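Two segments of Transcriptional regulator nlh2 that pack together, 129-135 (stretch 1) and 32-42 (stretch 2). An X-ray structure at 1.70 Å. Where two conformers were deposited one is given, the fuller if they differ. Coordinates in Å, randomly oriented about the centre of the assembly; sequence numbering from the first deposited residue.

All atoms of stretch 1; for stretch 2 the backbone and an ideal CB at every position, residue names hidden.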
# COMPACT_ATOMS: atom_id res chain seq x y z
N VAL A 129 4.51 13.73 -6.31
CA VAL A 129 4.88 13.64 -4.89
C VAL A 129 3.65 13.94 -4.06
O VAL A 129 2.87 14.83 -4.42
CB VAL A 129 5.99 14.65 -4.53
CG1 VAL A 129 6.25 14.68 -3.01
CG2 VAL A 129 7.28 14.36 -5.33
N ILE A 130 3.45 13.20 -2.97
CA ILE A 130 2.44 13.59 -1.99
C ILE A 130 3.19 14.10 -0.77
O ILE A 130 4.11 13.44 -0.28
CB ILE A 130 1.48 12.45 -1.63
CG1 ILE A 130 0.57 12.88 -0.48
CG2 ILE A 130 2.22 11.18 -1.28
CD1 ILE A 130 -0.56 11.87 -0.17
N THR A 131 2.80 15.29 -0.32
CA THR A 131 3.44 15.96 0.80
C THR A 131 2.40 16.29 1.86
O THR A 131 1.34 16.86 1.55
CB THR A 131 4.11 17.25 0.33
OG1 THR A 131 5.16 16.92 -0.59
CG2 THR A 131 4.68 18.04 1.52
N ILE A 132 2.71 15.95 3.10
CA ILE A 132 1.79 16.23 4.20
C ILE A 132 2.52 16.91 5.35
O ILE A 132 3.72 16.74 5.53
CB ILE A 132 1.09 14.94 4.72
CG1 ILE A 132 2.05 14.04 5.48
CG2 ILE A 132 0.48 14.15 3.57
CD1 ILE A 132 2.01 14.19 6.96
N PHE A 133 1.77 17.69 6.13
CA PHE A 133 2.29 18.32 7.32
C PHE A 133 1.45 17.86 8.50
O PHE A 133 0.21 17.86 8.44
CB PHE A 133 2.19 19.83 7.19
CG PHE A 133 3.11 20.42 6.15
CD1 PHE A 133 2.74 20.45 4.82
CD2 PHE A 133 4.34 20.95 6.51
CE1 PHE A 133 3.57 20.98 3.87
CE2 PHE A 133 5.18 21.48 5.57
CZ PHE A 133 4.79 21.50 4.23
N LYS A 134 2.09 17.44 9.58
CA LYS A 134 1.36 16.95 10.73
C LYS A 134 2.22 17.03 11.99
O LYS A 134 3.42 16.80 11.94
CB LYS A 134 0.95 15.50 10.49
CG LYS A 134 0.23 14.86 11.67
CD LYS A 134 -0.23 13.46 11.30
CE LYS A 134 -0.70 12.68 12.52
NZ LYS A 134 -1.92 13.29 13.12
N GLU A 135 1.59 17.37 13.11
CA GLU A 135 2.29 17.44 14.39
C GLU A 135 2.57 16.06 14.99
O GLU A 135 1.72 15.18 14.97
CB GLU A 135 1.46 18.24 15.41
CG GLU A 135 1.35 19.72 15.13
CD GLU A 135 0.80 20.47 16.33
OE1 GLU A 135 -0.02 19.88 17.06
OE2 GLU A 135 1.20 21.63 16.55
N UNK A 32 -8.85 11.59 -1.50
CA UNK A 32 -7.74 10.99 -0.76
C UNK A 32 -7.24 11.93 0.36
O UNK A 32 -7.06 11.51 1.51
CB UNK A 32 -6.60 10.65 -1.72
N UNK A 33 -7.02 13.20 0.04
CA UNK A 33 -6.54 14.14 1.04
C UNK A 33 -7.58 14.37 2.13
O UNK A 33 -7.23 14.55 3.30
CB UNK A 33 -6.17 15.47 0.38
N UNK A 34 -8.85 14.35 1.76
CA UNK A 34 -9.92 14.52 2.72
C UNK A 34 -9.94 13.37 3.73
O UNK A 34 -10.12 13.58 4.93
CB UNK A 34 -11.27 14.62 2.00
N UNK A 35 -9.74 12.14 3.25
CA UNK A 35 -9.73 11.01 4.18
C UNK A 35 -8.44 10.99 5.02
O UNK A 35 -8.45 10.54 6.16
CB UNK A 35 -9.88 9.70 3.41
N UNK A 36 -7.34 11.50 4.49
CA UNK A 36 -6.13 11.62 5.32
C UNK A 36 -6.42 12.54 6.49
O UNK A 36 -5.94 12.33 7.61
CB UNK A 36 -4.95 12.15 4.51
N UNK A 37 -7.20 13.58 6.24
CA UNK A 37 -7.61 14.46 7.32
C UNK A 37 -8.59 13.75 8.27
O UNK A 37 -8.39 13.73 9.48
CB UNK A 37 -8.25 15.73 6.75
N UNK A 38 -9.63 13.15 7.72
CA UNK A 38 -10.68 12.58 8.57
C UNK A 38 -10.21 11.34 9.35
O UNK A 38 -10.59 11.15 10.50
CB UNK A 38 -11.89 12.21 7.71
N UNK A 39 -9.38 10.49 8.73
CA UNK A 39 -8.88 9.30 9.40
C UNK A 39 -7.63 9.56 10.24
O UNK A 39 -7.51 9.05 11.36
CB UNK A 39 -8.58 8.22 8.36
N UNK A 40 -6.68 10.35 9.71
CA UNK A 40 -5.36 10.46 10.34
C UNK A 40 -4.97 11.85 10.84
O UNK A 40 -3.85 12.02 11.33
CB UNK A 40 -4.30 9.99 9.34
N UNK A 41 -5.86 12.83 10.70
CA UNK A 41 -5.64 14.15 11.26
C UNK A 41 -4.64 15.00 10.50
O UNK A 41 -4.03 15.92 11.07
CB UNK A 41 -5.17 14.01 12.71
N UNK A 42 -4.47 14.72 9.22
CA UNK A 42 -3.54 15.47 8.40
C UNK A 42 -4.22 16.73 7.89
O UNK A 42 -5.03 16.66 6.97
CB UNK A 42 -3.03 14.62 7.24

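Stretch 1 is a strand that sends Ile130, Ile132 and Lys134 toward the helix of stretch 2, while Thr131 and Phe133 point away. The two axes run nearly parallel, 23° apart, and stay 11.3 Å from each other at closest approach.

Position 32 aims its CB at the strand, but no atom of stretch 1 lies within 5.5 Å of that CB. Stretch 1 leaves room for small or medium aliphatics and does not choose among them; Val32 is found, and it stops short of contact.

At position 33 the CA-to-CB bond runs sideways, so only a side chain long enough to turn back could reach the methyl end of Ile130. Leucine, isoleucine or methionine would suit. Leu33, in the m, t rotamer, brings CD2 to 4.2 Å from Ile130 CD1.

Positions 34 and 35 are out of reach, and stretch 1 gives no guide to them; they are Lys34 and Val35.

Position 36 points toward the strand, facing the apolar side chains of Ile130 and Ile132. The distance asks for a leucine, isoleucine or methionine. Leu36 bridges both: its CD1 lies 4.0 Å from Ile130 CD1 and 4.4 Å from Ile132 CG2.

Positions 37, 38 and 39 are again out of reach. They are Tyr37, Ser38 and Tyr39.

Position 40 directs its CB toward the strand, yet the clearer feature is its backbone carbonyl near the helix end, met by Lys134, extended through chi3 and turned at chi4 (p). Because the main chain does the work, many side chains would fit. Leu40 is present, and Lys134 NZ donates a hydrogen bond to Leu40 O at 2.9 Å.

Position 41 leaves helical geometry with phi 76°, which by itself favours glycine, though asparagine can also adopt it. An ideal CB here would sit 3.4 Å from Lys134 NZ, leaving little room beside the amine. Gly41 meets both conditions, and a water links its O (3.1 Å from the water oxygen) to Phe133 O (2.8 Å from it).

At position 42 the backbone comes closest, with its CA 5.6 Å from Lys134 CA. The CA-to-CB bond runs sideways, and the ideal CB is 4.7 Å from Phe133 O and 4.8 Å from Ile132 CB, so a compact aliphatic such as valine or isoleucine suits better than a long chain. Val42 has the largest covered area in stretch 2: CG1 packs 3.7 Å from Ile132 CB, and CG2 lies 4.1 Å from Lys134 CD, against the aliphatic part of the lysine.

Stretch 2 (32-42) VLKVLYSYLGV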
# COMPACT_ATOMS: atom_id res chain seq x y z
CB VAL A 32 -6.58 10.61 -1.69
CG1 VAL A 32 -5.32 10.19 -0.90
CG2 VAL A 32 -7.01 9.51 -2.62
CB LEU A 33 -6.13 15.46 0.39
CG LEU A 33 -5.00 15.33 -0.66
CD1 LEU A 33 -4.56 16.70 -1.19
CD2 LEU A 33 -3.82 14.59 -0.09
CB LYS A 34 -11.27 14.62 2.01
CG LYS A 34 -12.44 14.88 2.93
CD LYS A 34 -13.75 14.87 2.16
CE LYS A 34 -13.78 15.91 1.06
NZ LYS A 34 -15.04 15.85 0.27
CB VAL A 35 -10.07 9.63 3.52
CG1 VAL A 35 -11.47 9.66 2.91
CG2 VAL A 35 -9.07 9.24 2.49
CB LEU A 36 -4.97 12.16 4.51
CG LEU A 36 -4.27 11.10 3.66
CD1 LEU A 36 -3.14 11.71 2.85
CD2 LEU A 36 -3.74 10.01 4.57
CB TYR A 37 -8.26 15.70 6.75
CG TYR A 37 -8.94 16.53 7.79
CD1 TYR A 37 -8.21 17.36 8.62
CD2 TYR A 37 -10.31 16.49 7.95
CE1 TYR A 37 -8.84 18.13 9.58
CE2 TYR A 37 -10.94 17.25 8.91
CZ TYR A 37 -10.20 18.06 9.71
OH TYR A 37 -10.85 18.80 10.65
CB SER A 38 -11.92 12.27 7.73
OG SER A 38 -11.69 11.17 6.87
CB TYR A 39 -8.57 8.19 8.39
CG TYR A 39 -9.78 7.45 7.84
CD1 TYR A 39 -10.66 8.07 6.96
CD2 TYR A 39 -10.03 6.12 8.19
CE1 TYR A 39 -11.75 7.39 6.44
CE2 TYR A 39 -11.12 5.44 7.68
CZ TYR A 39 -11.97 6.08 6.81
OH TYR A 39 -13.08 5.41 6.29
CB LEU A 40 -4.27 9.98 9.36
CG LEU A 40 -4.36 8.52 8.94
CD1 LEU A 40 -3.17 8.15 8.09
CD2 LEU A 40 -4.46 7.61 10.16
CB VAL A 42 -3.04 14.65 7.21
CG1 VAL A 42 -2.19 15.50 6.28
CG2 VAL A 42 -2.27 13.44 7.71
O HOH W 1 -1.84 17.99 10.30
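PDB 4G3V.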